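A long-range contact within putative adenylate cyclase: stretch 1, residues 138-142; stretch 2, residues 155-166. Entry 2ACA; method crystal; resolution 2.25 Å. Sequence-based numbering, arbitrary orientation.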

ATOM      1  N   GLU A 138     -20.925   7.940  12.371  1.00 23.04           N
ATOM      2  CA  GLU A 138     -19.643   8.122  13.031  1.00 24.87           C
ATOM      3  C   GLU A 138     -19.216   9.566  12.875  1.00 24.04           C
ATOM      4  O   GLU A 138     -19.356  10.142  11.802  1.00 24.12           O
ATOM      5  N   PHE A 139     -18.709  10.143  13.959  1.00 19.32           N
ATOM      6  CA  PHE A 139     -18.224  11.511  13.956  1.00 20.95           C
ATOM      7  C   PHE A 139     -16.778  11.396  14.382  1.00 22.00           C
ATOM      8  O   PHE A 139     -16.479  10.739  15.377  1.00 22.08           O
ATOM      9  N   ALA A 140     -15.871  12.016  13.639  1.00 21.93           N
ATOM     10  CA  ALA A 140     -14.465  11.898  13.992  1.00 25.93           C
ATOM     11  C   ALA A 140     -13.564  12.987  13.428  1.00 28.96           C
ATOM     12  O   ALA A 140     -13.969  13.785  12.584  1.00 28.84           O
ATOM     13  N   ILE A 141     -12.328  12.989  13.912  1.00 35.54           N
ATOM     14  CA  ILE A 141     -11.309  13.930  13.484  1.00 41.51           C
ATOM     15  C   ILE A 141      -9.963  13.282  13.765  1.00 45.14           C
ATOM     16  O   ILE A 141      -9.728  12.803  14.875  1.00 46.21           O
HETATM   17  N   MSE A 142      -9.098  13.228  12.756  1.00 61.61           N
HETATM   18  CA  MSE A 142      -7.766  12.658  12.932  1.00 66.12           C
HETATM   19  C   MSE A 142      -6.792  13.815  13.110  1.00 66.07           C
HETATM   20  O   MSE A 142      -6.809  14.782  12.344  1.00 66.05           O
ATOM     21  N   ARG A 155     -15.892  18.490  21.030  1.00 47.55           N
ATOM     22  CA  ARG A 155     -16.520  19.189  19.922  1.00 46.39           C
ATOM     23  C   ARG A 155     -17.198  18.130  19.065  1.00 45.83           C
ATOM     24  O   ARG A 155     -18.151  18.420  18.343  1.00 46.47           O
ATOM     25  N   LEU A 156     -16.697  16.897  19.155  1.00 42.85           N
ATOM     26  CA  LEU A 156     -17.290  15.782  18.425  1.00 41.92           C
ATOM     27  C   LEU A 156     -18.672  15.528  19.021  1.00 40.35           C
ATOM     28  O   LEU A 156     -19.649  15.333  18.296  1.00 40.28           O
ATOM     29  N   VAL A 157     -18.741  15.523  20.349  1.00 43.53           N
ATOM     30  CA  VAL A 157     -20.007  15.318  21.041  1.00 42.82           C
ATOM     31  C   VAL A 157     -20.902  16.505  20.705  1.00 42.09           C
ATOM     32  O   VAL A 157     -22.090  16.339  20.426  1.00 39.42           O
ATOM     33  N   ALA A 158     -20.319  17.701  20.721  1.00 42.40           N
ATOM     34  CA  ALA A 158     -21.060  18.916  20.401  1.00 42.79           C
ATOM     35  C   ALA A 158     -21.686  18.755  19.022  1.00 42.83           C
ATOM     36  O   ALA A 158     -22.893  18.933  18.844  1.00 43.43           O
ATOM     37  N   LEU A 159     -20.851  18.415  18.045  1.00 39.70           N
ATOM     38  CA  LEU A 159     -21.322  18.220  16.680  1.00 39.45           C
ATOM     39  C   LEU A 159     -22.423  17.164  16.670  1.00 38.58           C
ATOM     40  O   LEU A 159     -23.466  17.347  16.039  1.00 37.95           O
ATOM     41  N   ALA A 160     -22.188  16.062  17.377  1.00 41.68           N
ATOM     42  CA  ALA A 160     -23.165  14.982  17.446  1.00 42.78           C
ATOM     43  C   ALA A 160     -24.503  15.511  17.950  1.00 42.71           C
ATOM     44  O   ALA A 160     -25.562  15.129  17.447  1.00 42.34           O
ATOM     45  N   GLN A 161     -24.443  16.397  18.943  1.00 55.69           N
ATOM     46  CA  GLN A 161     -25.644  16.982  19.528  1.00 55.47           C
ATOM     47  C   GLN A 161     -26.460  17.750  18.498  1.00 55.17           C
ATOM     48  O   GLN A 161     -27.680  17.864  18.623  1.00 56.56           O
ATOM     49  N   GLN A 162     -25.783  18.275  17.481  1.00 27.15           N
ATOM     50  CA  GLN A 162     -26.457  19.026  16.430  1.00 26.73           C
ATOM     51  C   GLN A 162     -27.430  18.133  15.659  1.00 26.18           C
ATOM     52  O   GLN A 162     -28.453  18.607  15.156  1.00 23.66           O
ATOM     53  N   PHE A 163     -27.114  16.843  15.572  1.00 37.07           N
ATOM     54  CA  PHE A 163     -27.978  15.901  14.864  1.00 37.87           C
ATOM     55  C   PHE A 163     -29.019  15.291  15.785  1.00 40.50           C
ATOM     56  O   PHE A 163     -29.761  14.378  15.394  1.00 40.59           O
ATOM     57  N   HIS A 164     -29.072  15.804  17.010  1.00 59.65           N
ATOM     58  CA  HIS A 164     -30.033  15.336  17.994  1.00 61.40           C
ATOM     59  C   HIS A 164     -29.745  13.894  18.401  1.00 62.40           C
ATOM     60  O   HIS A 164     -30.638  13.046  18.418  1.00 63.90           O
ATOM     61  N   LEU A 165     -28.482  13.623  18.718  1.00 60.64           N
ATOM     62  CA  LEU A 165     -28.052  12.297  19.143  1.00 59.65           C
ATOM     63  C   LEU A 165     -27.511  12.367  20.564  1.00 59.31           C
ATOM     64  O   LEU A 165     -26.528  13.060  20.835  1.00 59.25           O
ATOM     65  N   SER A 166     -28.161  11.644  21.469  1.00 34.95           N
ATOM     66  CA  SER A 166     -27.766  11.624  22.870  1.00 34.31           C
ATOM     67  C   SER A 166     -26.868  10.435  23.190  1.00 33.64           C
ATOM     68  O   SER A 166     -26.765   9.490  22.406  1.00 32.16           O
TER

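The strand 138-142 runs roughly antiparallel to the helix that starts before Arg155, with 148° between their N-to-C directions and a closest axial approach of 8.3 Å. No hydrogen bond crosses between the stretches, so the evidence for packing is apolar contact, with 323 Å² buried in total. From stretch 2, Leu156 (chi1 -97°, between wells; chi2 t), Leu159 (t, p), Phe163 (m, chi2 74°) and Leu165 (chi1 -92°, between wells; chi2 p) point toward stretch 1; Ala160 points sideways.

Glu138 is out of reach of stretch 2; its OE2 is hydrogen-bonded elsewhere in the structure.

Phe139 supplies most of the strand's covered area, 139 Å². Its CA-to-CB bond points toward stretch 2, and chi1 of -64° (m) with chi2 of 76° sets the ring among four residues, while Leu156 packs against its CB and backbone. Phe139 CB lies 3.5 Å from Leu156 CD2. Ala160 CA sits over one face, 4.2 Å from the Phe139 ring centroid and 14° off the normal, a CH-pi arrangement. At the edge, Phe139 CD2 meets Leu159 CD2 at 3.9 Å; the edge also addresses the Phe163 face, ring centroids 5.5 Å apart and planes at 63°. Phe139 CE1 approaches Leu165 CD2 obliquely at 4.0 Å.

Ala140 points its CB away, yet Ala140 N lies 3.3 Å from Leu156 CD2. Ile141 (t, p) starts toward the helix, Ile141 CG2 reaching Leu156 CD1 at 4.2 Å, while its end leads away. Selenomethionine Met142, poorly ordered, is out of reach.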

ATOM      1  CB  GLU A 138     -18.570   7.219  12.414  1.00 36.16           C
ATOM      2  CG  GLU A 138     -18.946   5.755  12.335  1.00 39.63           C
ATOM      3  CD  GLU A 138     -17.806   4.882  11.830  1.00 42.81           C
ATOM      4  OE1 GLU A 138     -17.157   5.258  10.831  1.00 42.36           O
ATOM      5  OE2 GLU A 138     -17.561   3.814  12.430  1.00 44.07           O
ATOM      6  CB  PHE A 139     -19.016  12.367  14.949  1.00 23.81           C
ATOM      7  CG  PHE A 139     -20.466  12.510  14.592  1.00 22.88           C
ATOM      8  CD1 PHE A 139     -21.353  11.469  14.819  1.00 23.24           C
ATOM      9  CD2 PHE A 139     -20.935  13.665  13.977  1.00 23.78           C
ATOM     10  CE1 PHE A 139     -22.695  11.574  14.437  1.00 24.03           C
ATOM     11  CE2 PHE A 139     -22.274  13.778  13.593  1.00 23.78           C
ATOM     12  CZ  PHE A 139     -23.153  12.728  13.824  1.00 21.90           C
ATOM     13  CB  ALA A 140     -13.943  10.525  13.550  1.00 20.22           C
ATOM     14  CB  ILE A 141     -11.396  15.258  14.270  1.00 73.66           C
ATOM     15  CG1 ILE A 141     -10.144  16.100  14.020  1.00 74.48           C
ATOM     16  CG2 ILE A 141     -11.546  14.979  15.754  1.00 74.02           C
ATOM     17  CD1 ILE A 141      -9.957  16.512  12.577  1.00 76.59           C
HETATM   18  CB  MSE A 142      -7.360  11.821  11.719  1.00142.95           C
HETATM   19  CG  MSE A 142      -8.165  10.551  11.546  1.00150.14           C
HETATM   20 SE   MSE A 142      -7.574   9.566  10.005  1.00161.19          SE
HETATM   21  CE  MSE A 142      -6.359   8.338  10.858  1.00157.41           C
ATOM     22  CB  ARG A 155     -15.499  19.977  19.097  1.00 58.12           C
ATOM     23  CG  ARG A 155     -16.025  21.351  18.684  1.00 58.03           C
ATOM     24  CD  ARG A 155     -15.268  21.952  17.514  1.00 59.26           C
ATOM     25  NE  ARG A 155     -13.830  22.028  17.748  1.00 59.13           N
ATOM     26  CZ  ARG A 155     -12.966  22.580  16.901  1.00 59.05           C
ATOM     27  NH1 ARG A 155     -13.395  23.109  15.762  1.00 58.01           N
ATOM     28  NH2 ARG A 155     -11.672  22.595  17.189  1.00 58.31           N
ATOM     29  CB  LEU A 156     -16.438  14.517  18.560  1.00 45.57           C
ATOM     30  CG  LEU A 156     -15.464  14.222  17.418  1.00 46.08           C
ATOM     31  CD1 LEU A 156     -14.696  12.935  17.707  1.00 46.39           C
ATOM     32  CD2 LEU A 156     -16.239  14.098  16.120  1.00 44.69           C
ATOM     33  CB  VAL A 157     -19.814  15.241  22.578  1.00 39.82           C
ATOM     34  CG1 VAL A 157     -21.164  15.070  23.265  1.00 39.81           C
ATOM     35  CG2 VAL A 157     -18.899  14.077  22.932  1.00 38.57           C
ATOM     36  CB  ALA A 158     -20.124  20.123  20.411  1.00 24.25           C
ATOM     37  CB  LEU A 159     -20.162  17.782  15.776  1.00 41.30           C
ATOM     38  CG  LEU A 159     -20.459  17.595  14.284  1.00 42.36           C
ATOM     39  CD1 LEU A 159     -20.979  18.895  13.695  1.00 40.69           C
ATOM     40  CD2 LEU A 159     -19.193  17.147  13.560  1.00 42.83           C
ATOM     41  CB  ALA A 160     -22.657  13.870  18.366  1.00 20.68           C
ATOM     42  CB  GLN A 161     -25.276  17.908  20.689  1.00 44.93           C
ATOM     43  CG  GLN A 161     -24.590  17.204  21.855  1.00 45.74           C
ATOM     44  CD  GLN A 161     -24.453  18.089  23.087  1.00 47.05           C
ATOM     45  OE1 GLN A 161     -24.005  19.232  22.997  1.00 47.76           O
ATOM     46  NE2 GLN A 161     -24.831  17.557  24.245  1.00 45.65           N
ATOM     47  CB  GLN A 162     -25.431  19.641  15.472  1.00 48.97           C
ATOM     48  CG  GLN A 162     -24.542  20.703  16.117  1.00 50.93           C
ATOM     49  CD  GLN A 162     -23.656  21.433  15.114  1.00 52.39           C
ATOM     50  OE1 GLN A 162     -24.146  21.997  14.134  1.00 53.01           O
ATOM     51  NE2 GLN A 162     -22.347  21.432  15.361  1.00 49.79           N
ATOM     52  CB  PHE A 163     -27.147  14.794  14.207  1.00 31.71           C
ATOM     53  CG  PHE A 163     -26.391  15.254  13.004  1.00 30.60           C
ATOM     54  CD1 PHE A 163     -25.263  16.053  13.142  1.00 29.96           C
ATOM     55  CD2 PHE A 163     -26.839  14.942  11.729  1.00 31.19           C
ATOM     56  CE1 PHE A 163     -24.591  16.542  12.026  1.00 31.47           C
ATOM     57  CE2 PHE A 163     -26.174  15.426  10.599  1.00 31.99           C
ATOM     58  CZ  PHE A 163     -25.047  16.229  10.750  1.00 31.13           C
ATOM     59  CB  HIS A 164     -31.453  15.465  17.426  1.00 60.22           C
ATOM     60  CG  HIS A 164     -31.708  16.775  16.741  1.00 61.08           C
ATOM     61  ND1 HIS A 164     -31.651  17.985  17.399  1.00 61.91           N
ATOM     62  CD2 HIS A 164     -31.987  17.065  15.448  1.00 61.52           C
ATOM     63  CE1 HIS A 164     -31.879  18.964  16.541  1.00 61.61           C
ATOM     64  NE2 HIS A 164     -32.086  18.432  15.350  1.00 61.82           N
ATOM     65  CB  LEU A 165     -26.974  11.751  18.199  1.00 48.73           C
ATOM     66  CG  LEU A 165     -27.446  10.905  17.010  1.00 48.85           C
ATOM     67  CD1 LEU A 165     -28.588  11.583  16.293  1.00 49.17           C
ATOM     68  CD2 LEU A 165     -26.288  10.693  16.056  1.00 51.11           C
ATOM     69  CB  SER A 166     -29.014  11.594  23.762  1.00 37.38           C
ATOM     70  OG  SER A 166     -29.893  10.546  23.384  1.00 35.63           O
TER